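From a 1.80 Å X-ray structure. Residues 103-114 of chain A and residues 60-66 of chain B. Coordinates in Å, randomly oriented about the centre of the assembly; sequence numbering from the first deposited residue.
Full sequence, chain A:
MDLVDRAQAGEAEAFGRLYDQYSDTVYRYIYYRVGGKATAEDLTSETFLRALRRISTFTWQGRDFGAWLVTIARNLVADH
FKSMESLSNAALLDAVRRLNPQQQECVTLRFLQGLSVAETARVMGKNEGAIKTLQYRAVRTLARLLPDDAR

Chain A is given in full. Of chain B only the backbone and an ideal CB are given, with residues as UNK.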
ATOM      1  N   GLN A 103       7.039  19.121   3.398  1.00 30.75           N
ATOM      2  CA  GLN A 103       5.774  19.493   4.026  1.00 33.81           C
ATOM      3  C   GLN A 103       4.844  18.290   4.182  1.00 27.43           C
ATOM      4  O   GLN A 103       4.133  18.163   5.185  1.00 24.78           O
ATOM      5  CB  GLN A 103       5.077  20.605   3.234  1.00 34.98           C
ATOM      6  CG  GLN A 103       5.841  21.925   3.238  1.00 33.99           C
ATOM      7  CD  GLN A 103       5.133  23.024   2.465  1.00 35.19           C
ATOM      8  OE1 GLN A 103       4.059  22.823   1.914  1.00 35.16           O
ATOM      9  NE2 GLN A 103       5.743  24.208   2.432  1.00 40.54           N
ATOM     10  N   GLN A 104       4.850  17.398   3.199  1.00 27.32           N
ATOM     11  CA  GLN A 104       3.995  16.213   3.296  1.00 23.36           C
ATOM     12  C   GLN A 104       4.404  15.328   4.479  1.00 23.84           C
ATOM     13  O   GLN A 104       3.580  14.942   5.301  1.00 24.29           O
ATOM     14  CB  GLN A 104       4.004  15.402   1.999  1.00 30.36           C
ATOM     15  CG  GLN A 104       2.875  14.367   1.986  1.00 30.38           C
ATOM     16  CD  GLN A 104       2.726  13.630   0.666  1.00 41.25           C
ATOM     17  OE1 GLN A 104       2.285  12.479   0.643  1.00 37.74           O
ATOM     18  NE2 GLN A 104       3.067  14.293  -0.439  1.00 34.49           N
ATOM     19  N   GLU A 105       5.690  15.017   4.558  1.00 23.36           N
ATOM     20  CA  GLU A 105       6.214  14.217   5.651  1.00 28.92           C
ATOM     21  C   GLU A 105       5.967  14.872   7.010  1.00 23.82           C
ATOM     22  O   GLU A 105       5.662  14.184   7.984  1.00 21.49           O
ATOM     23  CB  GLU A 105       7.711  13.981   5.471  1.00 28.33           C
ATOM     24  CG  GLU A 105       8.325  13.161   6.587  1.00 34.99           C
ATOM     25  CD  GLU A 105       9.734  12.718   6.269  1.00 46.90           C
ATOM     26  OE1 GLU A 105      10.317  13.260   5.303  1.00 53.42           O
ATOM     27  OE2 GLU A 105      10.252  11.827   6.980  1.00 47.37           O
ATOM     28  N   CYS A 106       6.112  16.195   7.080  1.00 21.03           N
ATOM     29  CA  CYS A 106       5.900  16.893   8.347  1.00 22.06           C
ATOM     30  C   CYS A 106       4.457  16.722   8.837  1.00 21.99           C
ATOM     31  O   CYS A 106       4.222  16.317   9.973  1.00 21.23           O
ATOM     32  CB  CYS A 106       6.259  18.382   8.232  1.00 26.92           C
ATOM     33  SG  CYS A 106       6.318  19.257   9.824  1.00 28.29           S
ATOM     34  N   VAL A 107       3.486  17.015   7.979  1.00 21.42           N
ATOM     35  CA  VAL A 107       2.084  16.876   8.382  1.00 23.22           C
ATOM     36  C   VAL A 107       1.712  15.421   8.695  1.00 22.34           C
ATOM     37  O   VAL A 107       0.916  15.158   9.586  1.00 22.93           O
ATOM     38  CB  VAL A 107       1.087  17.459   7.343  1.00 31.87           C
ATOM     39  CG1 VAL A 107       1.298  18.956   7.163  1.00 25.37           C
ATOM     40  CG2 VAL A 107       1.174  16.722   6.022  1.00 34.98           C
ATOM     41  N   THR A 108       2.290  14.479   7.960  1.00 17.09           N
ATOM     42  CA  THR A 108       1.990  13.062   8.180  1.00 17.71           C
ATOM     43  C   THR A 108       2.505  12.609   9.546  1.00 18.29           C
ATOM     44  O   THR A 108       1.767  12.049  10.350  1.00 16.18           O
ATOM     45  CB  THR A 108       2.609  12.205   7.083  1.00 16.41           C
ATOM     46  OG1 THR A 108       2.084  12.631   5.815  1.00 21.56           O
ATOM     47  CG2 THR A 108       2.263  10.727   7.293  1.00 20.58           C
ATOM     48  N   LEU A 109       3.766  12.893   9.822  1.00 16.18           N
ATOM     49  CA  LEU A 109       4.330  12.549  11.127  1.00 14.00           C
ATOM     50  C   LEU A 109       3.623  13.265  12.283  1.00 16.85           C
ATOM     51  O   LEU A 109       3.298  12.637  13.284  1.00 17.86           O
ATOM     52  CB  LEU A 109       5.822  12.857  11.154  1.00 17.37           C
ATOM     53  CG  LEU A 109       6.770  12.036  10.276  1.00 17.76           C
ATOM     54  CD1 LEU A 109       8.094  12.776  10.176  1.00 18.24           C
ATOM     55  CD2 LEU A 109       6.974  10.649  10.833  1.00 20.43           C
ATOM     56  N   ARG A 110       3.408  14.575  12.152  1.00 18.07           N
ATOM     57  CA  ARG A 110       2.824  15.356  13.257  1.00 17.78           C
ATOM     58  C   ARG A 110       1.357  15.032  13.526  1.00 25.11           C
ATOM     59  O   ARG A 110       0.937  14.890  14.683  1.00 22.03           O
ATOM     60  CB  ARG A 110       2.949  16.862  12.994  1.00 21.42           C
ATOM     61  CG  ARG A 110       4.359  17.406  13.087  1.00 17.24           C
ATOM     62  CD  ARG A 110       4.776  17.667  14.535  1.00 21.41           C
ATOM     63  NE  ARG A 110       4.042  18.792  15.104  1.00 24.88           N
ATOM     64  CZ  ARG A 110       3.214  18.715  16.140  1.00 31.94           C
ATOM     65  NH1 ARG A 110       3.006  17.558  16.756  1.00 33.02           N
ATOM     66  NH2 ARG A 110       2.595  19.803  16.567  1.00 36.87           N
ATOM     67  N   PHE A 111       0.572  14.926  12.461  1.00 23.27           N
ATOM     68  CA  PHE A 111      -0.873  14.910  12.641  1.00 21.98           C
ATOM     69  C   PHE A 111      -1.504  13.560  12.327  1.00 27.63           C
ATOM     70  O   PHE A 111      -2.441  13.149  12.998  1.00 33.05           O
ATOM     71  CB  PHE A 111      -1.514  16.046  11.846  1.00 23.10           C
ATOM     72  CG  PHE A 111      -0.920  17.393  12.157  1.00 24.00           C
ATOM     73  CD1 PHE A 111      -0.322  18.153  11.159  1.00 30.32           C
ATOM     74  CD2 PHE A 111      -0.915  17.877  13.458  1.00 26.46           C
ATOM     75  CE1 PHE A 111       0.244  19.390  11.447  1.00 32.80           C
ATOM     76  CE2 PHE A 111      -0.345  19.116  13.753  1.00 34.09           C
ATOM     77  CZ  PHE A 111       0.232  19.869  12.747  1.00 32.16           C
ATOM     78  N   LEU A 112      -0.970  12.859  11.336  1.00 21.47           N
ATOM     79  CA  LEU A 112      -1.466  11.511  11.041  1.00 23.16           C
ATOM     80  C   LEU A 112      -0.853  10.446  11.959  1.00 30.11           C
ATOM     81  O   LEU A 112      -1.496   9.454  12.272  1.00 36.06           O
ATOM     82  CB  LEU A 112      -1.256  11.163   9.566  1.00 22.71           C
ATOM     83  CG  LEU A 112      -2.073  12.023   8.597  1.00 26.44           C
ATOM     84  CD1 LEU A 112      -1.789  11.637   7.154  1.00 28.68           C
ATOM     85  CD2 LEU A 112      -3.568  11.914   8.895  1.00 32.42           C
ATOM     86  N   GLN A 113       0.382  10.659  12.413  1.00 19.62           N
ATOM     87  CA  GLN A 113       1.020   9.696  13.304  1.00 17.50           C
ATOM     88  C   GLN A 113       0.987  10.173  14.760  1.00 21.00           C
ATOM     89  O   GLN A 113       1.226   9.402  15.690  1.00 22.71           O
ATOM     90  CB  GLN A 113       2.467   9.485  12.871  1.00 21.88           C
ATOM     91  CG  GLN A 113       2.580   8.802  11.527  1.00 24.81           C
ATOM     92  CD  GLN A 113       2.651   7.321  11.660  1.00 25.35           C
ATOM     93  OE1 GLN A 113       1.666   6.665  12.001  1.00 33.82           O
ATOM     94  NE2 GLN A 113       3.829   6.770  11.398  1.00 31.76           N
ATOM     95  N   GLY A 114       0.713  11.456  14.943  1.00 22.52           N
ATOM     96  CA  GLY A 114       0.672  12.030  16.272  1.00 18.07           C
ATOM     97  C   GLY A 114       2.027  12.233  16.938  1.00 23.70           C
ATOM     98  O   GLY A 114       2.098  12.302  18.168  1.00 21.21           O
TER
ATOM     99  N   UNK B  60       7.469   4.558   4.035  1.00 24.61           N
ATOM    100  CA  UNK B  60       6.604   4.508   5.226  1.00 23.05           C
ATOM    101  C   UNK B  60       5.649   5.682   5.343  1.00 17.51           C
ATOM    102  O   UNK B  60       4.485   5.462   5.649  1.00 20.51           O
ATOM    103  CB  UNK B  60       7.467   4.447   6.488  1.00 23.05           C
ATOM    104  N   UNK B  61       6.106   6.916   5.131  1.00 15.71           N
ATOM    105  CA  UNK B  61       5.184   8.036   5.300  1.00 14.81           C
ATOM    106  C   UNK B  61       4.105   8.104   4.215  1.00 20.21           C
ATOM    107  O   UNK B  61       2.995   8.578   4.453  1.00 23.99           O
ATOM    108  CB  UNK B  61       5.972   9.347   5.315  1.00 14.81           C
ATOM    109  N   UNK B  62       4.417   7.597   3.029  1.00 19.00           N
ATOM    110  CA  UNK B  62       3.376   7.416   2.014  1.00 17.11           C
ATOM    111  C   UNK B  62       2.323   6.376   2.447  1.00 17.07           C
ATOM    112  O   UNK B  62       1.122   6.587   2.261  1.00 17.12           O
ATOM    113  CB  UNK B  62       4.012   6.992   0.689  1.00 17.11           C
ATOM    114  N   UNK B  63       2.769   5.254   3.000  1.00 12.50           N
ATOM    115  CA  UNK B  63       1.817   4.265   3.529  1.00 13.02           C
ATOM    116  C   UNK B  63       0.842   4.877   4.536  1.00 15.28           C
ATOM    117  O   UNK B  63      -0.352   4.523   4.572  1.00 13.23           O
ATOM    118  CB  UNK B  63       2.575   3.111   4.188  1.00 13.02           C
ATOM    119  N   UNK B  64       1.343   5.755   5.404  1.00 17.16           N
ATOM    120  CA  UNK B  64       0.454   6.349   6.402  1.00 15.36           C
ATOM    121  C   UNK B  64      -0.710   7.070   5.723  1.00 16.81           C
ATOM    122  O   UNK B  64      -1.873   6.890   6.084  1.00 15.01           O
ATOM    123  CB  UNK B  64       1.227   7.318   7.300  1.00 15.36           C
ATOM    124  N   UNK B  65      -0.397   7.855   4.700  1.00 13.52           N
ATOM    125  CA  UNK B  65      -1.404   8.692   4.072  1.00 17.38           C
ATOM    126  C   UNK B  65      -2.347   7.842   3.230  1.00 17.09           C
ATOM    127  O   UNK B  65      -3.580   8.013   3.281  1.00 17.11           O
ATOM    128  CB  UNK B  65      -0.746   9.774   3.213  1.00 17.38           C
ATOM    129  N   UNK B  66      -1.783   6.902   2.482  1.00 15.54           N
ATOM    130  CA  UNK B  66      -2.634   6.045   1.640  1.00 15.00           C
ATOM    131  C   UNK B  66      -3.595   5.217   2.480  1.00 15.90           C
ATOM    132  O   UNK B  66      -4.766   5.080   2.139  1.00 19.28           O
ATOM    133  CB  UNK B  66      -1.773   5.119   0.778  1.00 15.00           C
TER

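The two helices cross at 62°, their axes 9.7 Å apart at closest approach, so chain A meets chain B through a narrow strip centred on A:Thr108.

Position 60 has CA-to-CB directed sideways, with no chain A atom within 5.5 Å of its CB. Almost any residue would serve; phi of -52° also permits proline, which is deposited. B:Pro60 makes no contact here, though its carbonyl accepts the backbone hydrogen bond from N of position 64.

Position 61 points toward chain A. Its CB lies 4.4 Å from A:Thr108 CG2 and 4.7 Å from A:Glu105 CG, and the side chains of A:Leu109 and A:Gln113 lie farther along. A medium or long side chain could lie across this surface: methionine or leucine for the methyl groups, glutamine or glutamate with a polar end near the amide of A:Gln113. The residue is B:Glu61, folded with chi1 and chi2 both m. Its CG packs 4.1 Å from A:Glu105 CG, and OE1 rests 3.1 Å from A:Thr108 CG2 and 3.4 Å from A:Leu109 CD2. OE2 stays 3.9 Å from A:Gln113 NE2, too far for a hydrogen bond. The backbone also takes part: a water donates to A:Gln104 OE1 and A:Thr108 OG1, and weakly to B:Glu61 O.

Position 62 points away and position 63 sideways, neither CB having chain A within 5.5 Å; this stretch therefore leaves both choices open. They are B:Val62 and B:Lys63, the latter with its end leading away.

Position 64 points toward chain A, its CB only 3.6 Å from A:Thr108 CG2, with A:Leu112 CB and A:Gln113 CD farther off. A compact apolar residue, such as alanine, valine or perhaps isoleucine, suits so close an approach. B:Val64 sets CG1 3.8 Å from A:Leu112 CB and CG2 3.7 Å from A:Gln113 NE2.

Position 65 points sideways, yet its CB is 4.5 Å from A:Leu112 CD1 and 4.8 Å from A:Thr108 OG1. A modest aliphatic side chain could reach the leucine; a polar one is less needed, since A:Thr108 OG1 already donates to A:Gln104 O at 2.8 Å and accepts from the water, whose oxygen lies 3.1 Å from A:Thr108 OG1. The deposited B:Val65 brings CG2 to 3.7 Å from A:Leu112 CD1, extending the apolar packing; the same CG2 lies 3.3 Å from A:Thr108 OG1, a contact without a hydrogen bond.

Position 66 is out of reach, so chain A sets no preference. It is B:Gln66, whose amide is hydrogen-bonded elsewhere in the structure.

Chain B 60-66: PEVKVVQ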
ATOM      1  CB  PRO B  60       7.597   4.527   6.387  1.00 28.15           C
ATOM      2  CG  PRO B  60       8.839   3.931   5.826  1.00 35.04           C
ATOM      3  CD  PRO B  60       8.885   4.324   4.368  1.00 30.35           C
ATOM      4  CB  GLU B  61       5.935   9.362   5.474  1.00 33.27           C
ATOM      5  CG  GLU B  61       6.747   9.404   6.780  1.00 38.83           C
ATOM      6  CD  GLU B  61       5.948   8.950   8.009  1.00 36.65           C
ATOM      7  OE1 GLU B  61       4.954   9.618   8.353  1.00 40.38           O
ATOM      8  OE2 GLU B  61       6.314   7.929   8.640  1.00 29.43           O
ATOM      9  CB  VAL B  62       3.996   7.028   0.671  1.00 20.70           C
ATOM     10  CG1 VAL B  62       2.921   6.714  -0.353  1.00 23.12           C
ATOM     11  CG2 VAL B  62       4.898   8.165   0.191  1.00 24.16           C
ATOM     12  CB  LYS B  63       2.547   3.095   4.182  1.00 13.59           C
ATOM     13  CG  LYS B  63       3.240   2.154   3.218  1.00 19.32           C
ATOM     14  CD  LYS B  63       3.664   0.902   3.984  1.00 27.40           C
ATOM     15  CE  LYS B  63       4.220  -0.176   3.072  1.00 43.47           C
ATOM     16  NZ  LYS B  63       3.138  -1.078   2.599  1.00 52.98           N
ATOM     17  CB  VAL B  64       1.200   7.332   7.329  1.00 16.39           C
ATOM     18  CG1 VAL B  64       0.232   7.904   8.368  1.00 18.34           C
ATOM     19  CG2 VAL B  64       2.369   6.620   7.991  1.00 17.75           C
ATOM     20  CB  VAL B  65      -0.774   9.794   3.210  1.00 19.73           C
ATOM     21  CG1 VAL B  65      -1.841  10.549   2.451  1.00 20.44           C
ATOM     22  CG2 VAL B  65       0.024  10.778   4.088  1.00 22.83           C
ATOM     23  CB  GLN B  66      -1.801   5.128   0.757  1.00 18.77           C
ATOM     24  CG  GLN B  66      -0.938   5.907  -0.236  1.00 19.49           C
ATOM     25  CD  GLN B  66      -0.309   5.035  -1.321  1.00 18.53           C
ATOM     26  OE1 GLN B  66      -0.141   3.819  -1.160  1.00 20.54           O
ATOM     27  NE2 GLN B  66       0.069   5.669  -2.424  1.00 23.71           N
TER
HETATM   28  O   HOH W   1       3.335  11.287   3.339  1.00 37.12           O
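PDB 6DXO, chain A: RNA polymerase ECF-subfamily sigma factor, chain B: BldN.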